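PDB 6VJR: vinylacetyl-CoA Delta-isomerase from Nitrosopumilus maritimus SCM1, which probably dehydrates 4-hydroxybutyryl-CoA and isomerises vinylacetyl-CoA, using a bound [4Fe-4S] cluster and FAD. Local coordinates for residues Phe132-Val136 with His194-Leu198; Glu53-Asp59 with Lys66-His72. Where two conformers were deposited one is given. Residues are numbered along the deposited sequence.

Contact 1: residues Phe132-Val136 with His194-Leu198; sequences FVKMV and HWIIL
Residues 132-136 are one regular turn of helix 125-139, closed by V136 N to F132 O at 3.0 Å; 195-198 is an extended strand. Their axes approach to 12.1 Å with N-to-C directions 156° apart, nearly antiparallel, and the closest CA pair is V136 with W195 at 8.7 Å. No hydrogen bond joins the two segments, and the contact is made by side chains. W195 opens the strand, its CA-to-CB bond toward the helix. With chi1 m and chi2 82° the indole presents a face to the edge of F132 (chi1 t), a T-shaped stack with 5.5 Å between the F132 and five-membered ring centroids and planes at 85°; F132 CE1 lies 4.0 Å from W195 CD2. M135 SD lies 5.2 Å from the centroid of the W195 six-membered ring, 47° off its normal, an oblique Met-aromatic contact; M135 CE comes within 3.5 Å of W195 CZ2. This is helix-on-sheet packing: strand 195-198 runs between 143-146 and 213-218 in a four-stranded mixed sheet. I196 alternates away from the helix. I197 returns toward it, chi1 m and chi2 t, bringing CD1 to 4.0 Å from F132 CE2; the nearest I197 side-chain atom is about 5 Å from G145, which binds FAD.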
loop_
_atom_site.group_PDB
_atom_site.type_symbol
_atom_site.label_atom_id
_atom_site.label_comp_id
_atom_site.label_asym_id
_atom_site.label_seq_id
_atom_site.Cartn_x
_atom_site.Cartn_y
_atom_site.Cartn_z
ATOM N N PHE A 132 -43.828 -12.794 13.140
ATOM C CA PHE A 132 -43.465 -12.253 11.842
ATOM C C PHE A 132 -42.553 -13.224 11.086
ATOM O O PHE A 132 -42.742 -13.475 9.894
ATOM C CB PHE A 132 -42.840 -10.865 12.026
ATOM C CG PHE A 132 -42.347 -10.281 10.713
ATOM C CD1 PHE A 132 -43.245 -9.659 9.865
ATOM C CD2 PHE A 132 -41.016 -10.337 10.333
ATOM C CE1 PHE A 132 -42.824 -9.084 8.682
ATOM C CE2 PHE A 132 -40.608 -9.803 9.108
ATOM C CZ PHE A 132 -41.514 -9.188 8.284
ATOM N N VAL A 133 -41.555 -13.771 11.778
ATOM C CA VAL A 133 -40.649 -14.727 11.173
ATOM C C VAL A 133 -41.436 -15.925 10.649
ATOM O O VAL A 133 -41.184 -16.390 9.546
ATOM C CB VAL A 133 -39.534 -15.157 12.141
ATOM C CG1 VAL A 133 -38.738 -16.315 11.537
ATOM C CG2 VAL A 133 -38.636 -13.942 12.439
ATOM N N LYS A 134 -42.364 -16.438 11.454
ATOM C CA LYS A 134 -43.163 -17.573 11.018
ATOM C C LYS A 134 -43.886 -17.254 9.711
ATOM O O LYS A 134 -43.854 -18.040 8.768
ATOM C CB LYS A 134 -44.138 -17.946 12.124
ATOM C CG LYS A 134 -45.195 -18.907 11.649
ATOM C CD LYS A 134 -46.097 -19.391 12.768
ATOM C CE LYS A 134 -47.131 -20.350 12.299
ATOM N NZ LYS A 134 -47.874 -20.810 13.463
ATOM N N MET A 135 -44.540 -16.087 9.651
ATOM C CA MET A 135 -45.235 -15.667 8.440
ATOM C C MET A 135 -44.274 -15.668 7.243
ATOM O O MET A 135 -44.536 -16.318 6.240
ATOM C CB MET A 135 -45.870 -14.285 8.629
ATOM C CG MET A 135 -46.587 -13.749 7.399
ATOM S SD MET A 135 -47.265 -12.091 7.629
ATOM C CE MET A 135 -45.805 -11.042 7.592
ATOM N N VAL A 136 -43.152 -14.936 7.331
ATOM C CA VAL A 136 -42.323 -14.751 6.157
ATOM C C VAL A 136 -41.651 -16.057 5.736
ATOM O O VAL A 136 -41.406 -16.267 4.553
ATOM C CB VAL A 136 -41.338 -13.577 6.307
ATOM C CG1 VAL A 136 -42.064 -12.279 6.596
ATOM C CG2 VAL A 136 -40.296 -13.782 7.371
ATOM N N HIS A 194 -41.107 -7.813 -0.474
ATOM C CA HIS A 194 -42.478 -7.983 -0.006
ATOM C C HIS A 194 -42.750 -7.183 1.276
ATOM O O HIS A 194 -43.843 -6.628 1.451
ATOM C CB HIS A 194 -42.807 -9.469 0.161
ATOM C CG HIS A 194 -42.636 -10.273 -1.074
ATOM N ND1 HIS A 194 -41.566 -11.122 -1.239
ATOM C CD2 HIS A 194 -43.305 -10.301 -2.235
ATOM C CE1 HIS A 194 -41.665 -11.717 -2.429
ATOM N NE2 HIS A 194 -42.704 -11.208 -3.067
ATOM N N TRP A 195 -41.794 -7.212 2.203
ATOM C CA TRP A 195 -41.836 -6.474 3.453
ATOM C C TRP A 195 -40.524 -5.724 3.624
ATOM O O TRP A 195 -39.496 -6.210 3.166
ATOM C CB TRP A 195 -42.026 -7.389 4.656
ATOM C CG TRP A 195 -43.372 -8.052 4.676
ATOM C CD1 TRP A 195 -43.782 -9.164 4.013
ATOM C CD2 TRP A 195 -44.505 -7.578 5.411
ATOM N NE1 TRP A 195 -45.099 -9.427 4.295
ATOM C CE2 TRP A 195 -45.566 -8.466 5.150
ATOM C CE3 TRP A 195 -44.706 -6.519 6.299
ATOM C CZ2 TRP A 195 -46.820 -8.293 5.713
ATOM C CZ3 TRP A 195 -45.951 -6.338 6.840
ATOM C CH2 TRP A 195 -46.986 -7.224 6.558
ATOM N N ILE A 196 -40.586 -4.613 4.348
ATOM C CA ILE A 196 -39.426 -3.794 4.683
ATOM C C ILE A 196 -39.460 -3.542 6.191
ATOM O O ILE A 196 -40.523 -3.185 6.739
ATOM C CB ILE A 196 -39.484 -2.489 3.896
ATOM C CG1 ILE A 196 -39.370 -2.782 2.378
ATOM C CG2 ILE A 196 -38.386 -1.555 4.372
ATOM C CD1 ILE A 196 -39.841 -1.673 1.480
ATOM N N ILE A 197 -38.331 -3.822 6.870
ATOM C CA ILE A 197 -38.211 -3.569 8.297
ATOM C C ILE A 197 -37.456 -2.258 8.517
ATOM O O ILE A 197 -36.281 -2.139 8.177
ATOM C CB ILE A 197 -37.508 -4.729 9.024
ATOM C CG1 ILE A 197 -38.202 -6.084 8.781
ATOM C CG2 ILE A 197 -37.488 -4.418 10.515
ATOM C CD1 ILE A 197 -37.495 -7.270 9.366
ATOM N N LEU A 198 -38.151 -1.285 9.103
ATOM C CA LEU A 198 -37.566 -0.002 9.449
ATOM C C LEU A 198 -36.828 -0.159 10.778
ATOM O O LEU A 198 -37.392 -0.714 11.719
ATOM C CB LEU A 198 -38.677 1.040 9.619
ATOM C CG LEU A 198 -39.609 1.234 8.425
ATOM C CD1 LEU A 198 -40.723 2.173 8.787
ATOM C CD2 LEU A 198 -38.833 1.691 7.193
#

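Contact 2: residues Glu53-Asp59 with Lys66-His72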
loop_
_atom_site.group_PDB
_atom_site.type_symbol
_atom_site.label_atom_id
_atom_site.label_comp_id
_atom_site.label_asym_id
_atom_site.label_seq_id
_atom_site.Cartn_x
_atom_site.Cartn_y
_atom_site.Cartn_z
ATOM N N GLU A 53 -30.116 -27.396 -2.537
ATOM C CA GLU A 53 -30.927 -27.280 -1.329
ATOM C C GLU A 53 -30.090 -27.185 -0.057
ATOM O O GLU A 53 -30.432 -26.414 0.840
ATOM C CB GLU A 53 -31.853 -28.469 -1.076
ATOM C CG GLU A 53 -33.020 -28.559 -2.041
ATOM C CD GLU A 53 -33.885 -29.760 -1.710
ATOM O OE1 GLU A 53 -33.707 -30.389 -0.634
ATOM O OE2 GLU A 53 -34.733 -30.072 -2.574
ATOM N N ALA A 54 -29.021 -27.990 0.064
ATOM C CA ALA A 54 -28.265 -27.955 1.310
ATOM C C ALA A 54 -27.542 -26.613 1.480
ATOM O O ALA A 54 -27.407 -26.121 2.598
ATOM C CB ALA A 54 -27.322 -29.115 1.402
ATOM N N LEU A 55 -27.108 -25.991 0.385
ATOM C CA LEU A 55 -26.426 -24.716 0.505
ATOM C C LEU A 55 -27.381 -23.564 0.843
ATOM O O LEU A 55 -27.028 -22.686 1.642
ATOM C CB LEU A 55 -25.717 -24.452 -0.813
ATOM C CG LEU A 55 -24.919 -23.151 -0.908
ATOM C CD1 LEU A 55 -23.837 -23.135 0.136
ATOM C CD2 LEU A 55 -24.357 -23.023 -2.322
ATOM N N ALA A 56 -28.536 -23.520 0.156
ATOM C CA ALA A 56 -29.372 -22.320 0.118
ATOM C C ALA A 56 -30.714 -22.436 0.840
ATOM O O ALA A 56 -31.508 -21.500 0.826
ATOM C CB ALA A 56 -29.557 -21.881 -1.329
ATOM N N SER A 57 -30.929 -23.539 1.547
ATOM C CA SER A 57 -32.107 -23.672 2.373
ATOM C C SER A 57 -31.683 -24.298 3.691
ATOM O O SER A 57 -30.643 -24.956 3.772
ATOM C CB SER A 57 -33.200 -24.446 1.667
ATOM O OG SER A 57 -32.892 -25.824 1.632
ATOM N N ALA A 58 -32.531 -24.145 4.709
ATOM C CA ALA A 58 -32.217 -24.588 6.049
ATOM C C ALA A 58 -33.455 -25.186 6.702
ATOM O O ALA A 58 -34.564 -24.811 6.362
ATOM C CB ALA A 58 -31.768 -23.415 6.856
ATOM N N ASP A 59 -33.246 -26.000 7.734
ATOM C CA ASP A 59 -34.354 -26.471 8.550
ATOM C C ASP A 59 -34.564 -25.533 9.731
ATOM O O ASP A 59 -33.740 -25.427 10.606
ATOM C CB ASP A 59 -34.102 -27.895 9.019
ATOM C CG ASP A 59 -33.933 -28.913 7.897
ATOM O OD1 ASP A 59 -34.822 -29.000 7.022
ATOM O OD2 ASP A 59 -32.888 -29.576 7.866
ATOM N N LYS A 66 -38.596 -26.428 6.039
ATOM C CA LYS A 66 -37.466 -26.088 5.217
ATOM C C LYS A 66 -37.698 -24.681 4.658
ATOM O O LYS A 66 -38.733 -24.442 4.011
ATOM C CB LYS A 66 -37.314 -27.113 4.091
ATOM C CG LYS A 66 -36.038 -26.929 3.300
ATOM C CD LYS A 66 -34.926 -27.813 3.871
ATOM C CE LYS A 66 -34.843 -29.180 3.237
ATOM N NZ LYS A 66 -33.660 -29.286 2.366
ATOM N N VAL A 67 -36.751 -23.767 4.926
ATOM C CA VAL A 67 -36.900 -22.373 4.544
ATOM C C VAL A 67 -35.699 -21.908 3.724
ATOM O O VAL A 67 -34.610 -22.440 3.822
ATOM C CB VAL A 67 -37.099 -21.430 5.752
ATOM C CG1 VAL A 67 -38.273 -21.891 6.614
ATOM C CG2 VAL A 67 -35.854 -21.343 6.620
ATOM N N ASN A 68 -35.917 -20.893 2.901
ATOM C CA ASN A 68 -34.802 -20.246 2.235
ATOM C C ASN A 68 -33.821 -19.754 3.307
ATOM O O ASN A 68 -34.224 -19.162 4.293
ATOM C CB ASN A 68 -35.300 -19.130 1.328
ATOM C CG ASN A 68 -34.207 -18.606 0.435
ATOM O OD1 ASN A 68 -33.325 -17.881 0.891
ATOM N ND2 ASN A 68 -34.258 -18.960 -0.837
ATOM N N ARG A 69 -32.518 -19.969 3.075
ATOM C CA ARG A 69 -31.503 -19.585 4.059
ATOM C C ARG A 69 -31.508 -18.081 4.351
ATOM O O ARG A 69 -31.186 -17.687 5.458
ATOM C CB ARG A 69 -30.107 -20.104 3.699
ATOM C CG ARG A 69 -29.050 -19.800 4.749
ATOM C CD ARG A 69 -27.778 -20.515 4.432
ATOM N NE ARG A 69 -27.863 -21.966 4.280
ATOM C CZ ARG A 69 -28.024 -22.853 5.246
ATOM N NH1 ARG A 69 -28.005 -24.134 4.932
ATOM N NH2 ARG A 69 -28.143 -22.500 6.514
ATOM N N PHE A 70 -31.976 -17.250 3.426
ATOM C CA PHE A 70 -32.112 -15.827 3.706
ATOM C C PHE A 70 -33.162 -15.510 4.766
ATOM O O PHE A 70 -33.141 -14.421 5.337
ATOM C CB PHE A 70 -32.406 -15.019 2.443
ATOM C CG PHE A 70 -31.207 -14.874 1.536
ATOM C CD1 PHE A 70 -30.175 -14.015 1.884
ATOM C CD2 PHE A 70 -31.086 -15.598 0.371
ATOM C CE1 PHE A 70 -29.086 -13.840 1.043
ATOM C CE2 PHE A 70 -29.996 -15.434 -0.463
ATOM C CZ PHE A 70 -29.012 -14.538 -0.143
ATOM N N LEU A 71 -34.045 -16.468 5.091
ATOM C CA LEU A 71 -35.091 -16.240 6.093
ATOM C C LEU A 71 -34.802 -16.983 7.398
ATOM O O LEU A 71 -35.657 -17.031 8.301
ATOM C CB LEU A 71 -36.420 -16.718 5.497
ATOM C CG LEU A 71 -36.964 -15.915 4.312
ATOM C CD1 LEU A 71 -38.111 -16.648 3.612
ATOM C CD2 LEU A 71 -37.395 -14.568 4.812
ATOM N N HIS A 72 -33.645 -17.635 7.448
ATOM C CA HIS A 72 -33.290 -18.495 8.564
ATOM C C HIS A 72 -32.569 -17.736 9.673
ATOM O O HIS A 72 -31.627 -16.999 9.418
ATOM C CB HIS A 72 -32.453 -19.667 8.074
ATOM C CG HIS A 72 -32.049 -20.606 9.144
ATOM N ND1 HIS A 72 -32.951 -21.364 9.860
ATOM C CD2 HIS A 72 -30.843 -21.062 9.492
ATOM C CE1 HIS A 72 -32.265 -22.168 10.678
ATOM N NE2 HIS A 72 -30.981 -22.029 10.436
HETATM O O HOH W 1 -30.918 -27.782 3.844
#
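Strands 57-59 and 66-68 form a two-stranded antiparallel hairpin, their short axes 4.5 Å apart at 144°. A58 and V67 are its hydrogen-bonded pair, A58 N to V67 O and V67 N to A58 O both 2.8 Å; S57-N68 and D59-K66 are non-hydrogen-bonded pairs. Beyond the hairpin R69 N donates to A56 O (2.9 Å), tying the 3-10 turn 69-71 to the end of helix 53-56. The R69 side chain reaches back to the same helix: NE to L55 O is 2.9 Å, NH1 to A54 O 3.1 Å, with A58 CB over a guanidinium face. A58 CB also sits 3.6 Å from the H72 ring centroid, a CH-pi contact; D79 holds H72 NE2. N68 OD1 accepts from F70 N at 2.9 Å, an Asx turn leading into the 3-10 segment. On the exposed side K66 NZ meets E53 OE1 at 3.2 Å in a salt bridge. R69 thus gives N, NE and NH1 to the carbonyls of A56, L55 and A54, its positive charge consistent with a favourable interaction with the helix dipole.

How the contacts relate
Contact 2 closes before contact 1 opens along the chain, and both belong to the N-terminal family region of the 4-hydroxyphenylacetate 3-hydroxylase type. Their centres lie 16 Å apart, yet they touch directly: L71 CD1 packs 3.4 Å from V136 O, so the turn after the hairpin rests on helix 125-139. Helix 101-121 is shared as well, its M107 meeting L71 of contact 2 and both F132 and I197 of contact 1. That helix begins at C101, a ligand of the [4Fe-4S] cluster, and F70 of contact 2 packs on C101; the N68 side chain is about 12 Å from the cluster between nearest atoms. Contact 1 joins helix 125-139 to the sheet, its I197 side chain about 10 Å from FAD between nearest atoms.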